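Local coordinates for protein glutathione synthetase-like effector 30 (Gpa-GSS30-apo) (Globodera pallida, PDB 5OET) that is a nematode effector related to glutathione synthetase, which joins gamma-glutamylcysteine to glycine with ATP, and may have taken on a new role in plant parasitism, at residues Pro221-Gln235 with Lys489-Lys501. Numbering follows the deposited sequence.
Sequences PSDQTDTMAAETLYQ and KVSYFSRTGHMMK
Q235 lays its CG over one face of the Y492 ring, 3.8 Å from the ring centroid and 11° off the normal, a CH-pi contact that leaves the Q235 amide nearly parallel to the ring. T232 OG1 meets the edge of the same ring in its plane, at CE2. The R495 guanidinium has Q224 OE1 over one face, offset toward the rim, while the E231 carboxylate comes to its edge with the two planes 18° apart. E231 OE1 takes R495 NH2 at 2.9 Å on its syn side, and a weak bond from R495 NE to E231 OE2 completes a two-pronged salt bridge, which should restrain the turning of the guanidinium. CG of R495 sits between the backbone N and the carbonyl carbon (chi1 66°), against M228 CB at 3.7 Å, and the chain bends at chi3 to bring the guanidinium to E231, with CD close to Q224 O. At the H498 ring P221 O lies at the edge, in plane, accepting a weak bond from NE2; D223 OD1 is over one face, and F101 meets the ring edge-to-face. D223 OD1 is gripped twice: by H498 N at 2.9 Å, from above the carboxylate plane, and by T225 OG1 (2.7 Å), which uses the syn lone pair of D223 OD1. T225 OG1 lies beside G497 CA. Further along, S494 CB rests against T232 OG1, and S494 OG is hydrogen-bonded to C480 N of the adjacent strand 469-484. The helix 225-235, part of helix 225-240, runs roughly antiparallel to strand 490-493, packed beside strand 490-504 of the large mixed sheet in a glutathione synthetase-like fold, and its entry is shaped by an Asx turn, D223 OD2 accepting from T225 N.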
loop_
_atom_site.group_PDB
_atom_site.type_symbol
_atom_site.label_atom_id
_atom_site.label_comp_id
_atom_site.label_asym_id
_atom_site.label_seq_id
_atom_site.Cartn_x
_atom_site.Cartn_y
_atom_site.Cartn_z
ATOM N N PRO A 221 6.737 -17.401 10.298
ATOM C CA PRO A 221 7.193 -16.485 11.335
ATOM C C PRO A 221 7.073 -15.018 10.969
ATOM O O PRO A 221 7.379 -14.640 9.848
ATOM C CB PRO A 221 8.675 -16.846 11.504
ATOM C CG PRO A 221 8.816 -18.192 10.901
ATOM C CD PRO A 221 7.869 -18.159 9.748
ATOM N N SER A 222 6.629 -14.218 11.942
ATOM C CA SER A 222 6.501 -12.767 11.779
ATOM C C SER A 222 7.833 -12.116 11.425
ATOM O O SER A 222 8.881 -12.459 11.955
ATOM C CB SER A 222 5.937 -12.106 13.052
ATOM O OG SER A 222 4.538 -12.290 13.142
ATOM N N ASP A 223 7.762 -11.192 10.493
ATOM C CA ASP A 223 8.868 -10.344 10.159
ATOM C C ASP A 223 8.473 -8.866 10.291
ATOM O O ASP A 223 7.484 -8.426 9.680
ATOM C CB ASP A 223 9.283 -10.616 8.728
ATOM C CG ASP A 223 10.425 -9.752 8.326
ATOM O OD1 ASP A 223 11.564 -10.098 8.706
ATOM O OD2 ASP A 223 10.174 -8.701 7.692
ATOM N N GLN A 224 9.236 -8.112 11.079
ATOM C CA GLN A 224 9.097 -6.656 11.131
ATOM C C GLN A 224 10.448 -6.022 10.745
ATOM O O GLN A 224 11.118 -5.403 11.559
ATOM C CB GLN A 224 8.608 -6.185 12.508
ATOM C CG GLN A 224 7.472 -6.993 13.137
ATOM C CD GLN A 224 7.951 -7.954 14.224
ATOM O OE1 GLN A 224 8.438 -7.524 15.286
ATOM N NE2 GLN A 224 7.831 -9.273 13.950
ATOM N N THR A 225 10.845 -6.199 9.490
ATOM C CA THR A 225 12.149 -5.741 9.012
ATOM C C THR A 225 12.155 -4.242 8.697
ATOM O O THR A 225 13.202 -3.593 8.820
ATOM C CB THR A 225 12.623 -6.578 7.807
ATOM O OG1 THR A 225 13.011 -7.864 8.272
ATOM C CG2 THR A 225 13.830 -5.979 7.134
ATOM N N ASP A 226 11.011 -3.693 8.285
ATOM C CA ASP A 226 10.884 -2.217 8.192
ATOM C C ASP A 226 11.125 -1.553 9.557
ATOM O O ASP A 226 11.877 -0.588 9.651
ATOM C CB ASP A 226 9.552 -1.745 7.543
ATOM C CG ASP A 226 8.294 -2.321 8.201
ATOM O OD1 ASP A 226 8.381 -3.132 9.171
ATOM O OD2 ASP A 226 7.197 -1.959 7.698
ATOM N N THR A 227 10.525 -2.119 10.599
ATOM C CA THR A 227 10.754 -1.700 11.975
ATOM C C THR A 227 12.215 -1.857 12.400
ATOM O O THR A 227 12.766 -0.969 13.032
ATOM C CB THR A 227 9.846 -2.506 12.925
ATOM O OG1 THR A 227 8.490 -2.183 12.622
ATOM C CG2 THR A 227 10.123 -2.219 14.405
ATOM N N MET A 228 12.818 -2.998 12.062
ATOM C CA MET A 228 14.205 -3.287 12.408
ATOM C C MET A 228 15.135 -2.171 11.958
ATOM O O MET A 228 15.989 -1.704 12.732
ATOM C CB MET A 228 14.649 -4.578 11.719
ATOM C CG MET A 228 16.133 -4.897 11.847
ATOM S SD MET A 228 16.805 -5.874 10.500
ATOM C CE MET A 228 16.796 -4.733 9.129
ATOM N N ALA A 229 14.995 -1.801 10.679
ATOM C CA ALA A 229 15.783 -0.734 10.073
ATOM C C ALA A 229 15.528 0.602 10.793
ATOM O O ALA A 229 16.465 1.290 11.165
ATOM C CB ALA A 229 15.469 -0.621 8.584
ATOM N N ALA A 230 14.257 0.922 11.015
ATOM C CA ALA A 230 13.862 2.104 11.764
ATOM C C ALA A 230 14.495 2.151 13.150
ATOM O O ALA A 230 15.089 3.163 13.513
ATOM C CB ALA A 230 12.346 2.181 11.871
ATOM N N GLU A 231 14.392 1.057 13.903
ATOM C CA GLU A 231 14.937 0.997 15.269
ATOM C C GLU A 231 16.444 1.216 15.308
ATOM O O GLU A 231 16.953 1.742 16.290
ATOM C CB GLU A 231 14.625 -0.329 15.958
ATOM C CG GLU A 231 13.159 -0.540 16.350
ATOM C CD GLU A 231 12.831 -2.004 16.747
ATOM O OE1 GLU A 231 11.862 -2.200 17.524
ATOM O OE2 GLU A 231 13.527 -2.965 16.285
ATOM N N THR A 232 17.143 0.811 14.253
ATOM C CA THR A 232 18.596 0.948 14.170
ATOM C C THR A 232 19.018 2.371 13.760
ATOM O O THR A 232 20.018 2.897 14.261
ATOM C CB THR A 232 19.179 -0.093 13.183
ATOM O OG1 THR A 232 18.766 -1.404 13.581
ATOM C CG2 THR A 232 20.693 -0.048 13.164
ATOM N N LEU A 233 18.272 2.983 12.834
ATOM C CA LEU A 233 18.452 4.407 12.495
ATOM C C LEU A 233 18.192 5.344 13.681
ATOM O O LEU A 233 18.956 6.281 13.903
ATOM C CB LEU A 233 17.551 4.820 11.318
ATOM C CG LEU A 233 17.989 4.379 9.910
ATOM C CD1 LEU A 233 16.820 4.518 8.941
ATOM C CD2 LEU A 233 19.198 5.179 9.419
ATOM N N TYR A 234 17.109 5.099 14.418
ATOM C CA TYR A 234 16.819 5.834 15.649
ATOM C C TYR A 234 17.970 5.746 16.663
ATOM O O TYR A 234 18.359 6.757 17.241
ATOM C CB TYR A 234 15.539 5.310 16.289
ATOM C CG TYR A 234 15.134 6.026 17.569
ATOM C CD1 TYR A 234 14.678 7.316 17.527
ATOM C CD2 TYR A 234 15.184 5.397 18.808
ATOM C CE1 TYR A 234 14.259 7.977 18.679
ATOM C CE2 TYR A 234 14.814 6.065 19.963
ATOM C CZ TYR A 234 14.352 7.354 19.886
ATOM O OH TYR A 234 13.972 7.989 21.022
ATOM N N GLN A 235 18.502 4.542 16.882
ATOM C CA GLN A 235 19.638 4.370 17.779
ATOM C C GLN A 235 20.889 5.066 17.239
ATOM O O GLN A 235 21.648 5.585 18.021
ATOM C CB GLN A 235 19.954 2.894 18.044
ATOM C CG GLN A 235 18.894 2.141 18.817
ATOM C CD GLN A 235 18.744 2.628 20.232
ATOM O OE1 GLN A 235 19.720 2.811 20.950
ATOM N NE2 GLN A 235 17.511 2.851 20.643
ATOM N N LYS A 489 33.870 -2.367 19.766
ATOM C CA LYS A 489 32.765 -2.662 20.664
ATOM C C LYS A 489 31.447 -2.419 19.956
ATOM O O LYS A 489 31.307 -1.444 19.222
ATOM C CB LYS A 489 32.823 -1.725 21.893
ATOM C CG LYS A 489 31.971 -2.163 23.100
ATOM C CD LYS A 489 31.119 -1.051 23.747
ATOM C CE LYS A 489 31.945 -0.112 24.614
ATOM N NZ LYS A 489 32.339 -0.713 25.926
ATOM N N VAL A 490 30.474 -3.285 20.218
ATOM C CA VAL A 490 29.120 -3.159 19.684
ATOM C C VAL A 490 28.197 -2.671 20.796
ATOM O O VAL A 490 28.210 -3.212 21.889
ATOM C CB VAL A 490 28.630 -4.513 19.151
ATOM C CG1 VAL A 490 27.141 -4.486 18.824
ATOM C CG2 VAL A 490 29.461 -4.927 17.946
ATOM N N SER A 491 27.399 -1.649 20.507
ATOM C CA SER A 491 26.453 -1.072 21.473
ATOM C C SER A 491 24.999 -1.465 21.222
ATOM O O SER A 491 24.155 -1.317 22.100
ATOM C CB SER A 491 26.575 0.446 21.455
ATOM O OG SER A 491 26.330 0.947 20.158
ATOM N N TYR A 492 24.697 -1.955 20.028
ATOM C CA TYR A 492 23.337 -2.278 19.687
ATOM C C TYR A 492 23.285 -3.409 18.659
ATOM O O TYR A 492 23.967 -3.335 17.626
ATOM C CB TYR A 492 22.656 -1.028 19.150
ATOM C CG TYR A 492 21.225 -1.254 18.794
ATOM C CD1 TYR A 492 20.268 -1.347 19.783
ATOM C CD2 TYR A 492 20.829 -1.402 17.458
ATOM C CE1 TYR A 492 18.942 -1.559 19.477
ATOM C CE2 TYR A 492 19.498 -1.625 17.132
ATOM C CZ TYR A 492 18.555 -1.700 18.151
ATOM O OH TYR A 492 17.221 -1.918 17.863
ATOM N N PHE A 493 22.504 -4.455 18.970
ATOM C CA PHE A 493 22.091 -5.479 17.997
ATOM C C PHE A 493 20.588 -5.359 17.728
ATOM O O PHE A 493 19.789 -5.449 18.663
ATOM C CB PHE A 493 22.358 -6.889 18.521
ATOM C CG PHE A 493 23.821 -7.237 18.673
ATOM C CD1 PHE A 493 24.549 -7.731 17.595
ATOM C CD2 PHE A 493 24.453 -7.135 19.913
ATOM C CE1 PHE A 493 25.877 -8.070 17.731
ATOM C CE2 PHE A 493 25.787 -7.483 20.059
ATOM C CZ PHE A 493 26.497 -7.949 18.961
ATOM N N SER A 494 20.208 -5.182 16.463
ATOM C CA SER A 494 18.799 -5.108 16.072
ATOM C C SER A 494 18.156 -6.474 16.132
ATOM O O SER A 494 18.853 -7.475 16.238
ATOM C CB SER A 494 18.662 -4.570 14.644
ATOM O OG SER A 494 19.045 -5.539 13.681
ATOM N N ARG A 495 16.829 -6.510 16.047
ATOM C CA ARG A 495 16.098 -7.766 15.834
ATOM C C ARG A 495 16.547 -8.354 14.492
ATOM O O ARG A 495 17.075 -7.631 13.639
ATOM C CB ARG A 495 14.582 -7.540 15.827
ATOM C CG ARG A 495 14.084 -6.699 14.651
ATOM C CD ARG A 495 12.562 -6.641 14.529
ATOM N NE ARG A 495 11.941 -5.628 15.403
ATOM C CZ ARG A 495 11.197 -5.877 16.488
ATOM N NH1 ARG A 495 10.930 -7.126 16.889
ATOM N NH2 ARG A 495 10.703 -4.853 17.183
ATOM N N THR A 496 16.368 -9.656 14.320
ATOM C CA THR A 496 16.597 -10.296 13.034
ATOM C C THR A 496 15.353 -10.208 12.184
ATOM O O THR A 496 14.243 -10.035 12.696
ATOM C CB THR A 496 16.959 -11.769 13.170
ATOM O OG1 THR A 496 16.140 -12.341 14.193
ATOM C CG2 THR A 496 18.433 -11.906 13.506
ATOM N N GLY A 497 15.570 -10.307 10.877
ATOM C CA GLY A 497 14.507 -10.360 9.884
ATOM C C GLY A 497 14.794 -11.437 8.859
ATOM O O GLY A 497 15.888 -12.013 8.853
ATOM N N HIS A 498 13.831 -11.700 7.983
ATOM C CA HIS A 498 14.000 -12.754 6.975
ATOM C C HIS A 498 13.049 -12.604 5.805
ATOM O O HIS A 498 11.895 -12.221 5.974
ATOM C CB HIS A 498 13.815 -14.134 7.620
ATOM C CG HIS A 498 12.444 -14.351 8.159
ATOM N ND1 HIS A 498 12.062 -13.975 9.432
ATOM C CD2 HIS A 498 11.339 -14.862 7.570
ATOM C CE1 HIS A 498 10.783 -14.268 9.608
ATOM N NE2 HIS A 498 10.322 -14.818 8.498
ATOM N N MET A 499 13.548 -12.958 4.632
ATOM C CA MET A 499 12.800 -12.892 3.386
ATOM C C MET A 499 13.162 -14.098 2.544
ATOM O O MET A 499 14.051 -14.870 2.909
ATOM C CB MET A 499 13.197 -11.633 2.635
ATOM C CG MET A 499 14.670 -11.644 2.227
ATOM S SD MET A 499 14.975 -10.522 0.882
ATOM C CE MET A 499 14.166 -11.391 -0.431
ATOM N N MET A 500 12.523 -14.224 1.393
ATOM C CA MET A 500 12.811 -15.337 0.497
ATOM C C MET A 500 12.601 -14.905 -0.932
ATOM O O MET A 500 11.808 -14.019 -1.205
ATOM C CB MET A 500 11.925 -16.516 0.861
ATOM C CG MET A 500 12.228 -17.823 0.167
ATOM S SD MET A 500 11.490 -19.225 1.056
ATOM C CE MET A 500 12.746 -19.446 2.291
ATOM N N LYS A 501 13.352 -15.506 -1.832
ATOM C CA LYS A 501 13.205 -15.252 -3.257
ATOM C C LYS A 501 13.287 -16.585 -3.960
ATOM O O LYS A 501 14.169 -17.355 -3.670
ATOM C CB LYS A 501 14.302 -14.303 -3.765
ATOM C CG LYS A 501 14.102 -12.839 -3.409
ATOM C CD LYS A 501 13.504 -11.992 -4.538
ATOM C CE LYS A 501 14.567 -11.390 -5.456
ATOM N NZ LYS A 501 13.971 -10.520 -6.510
#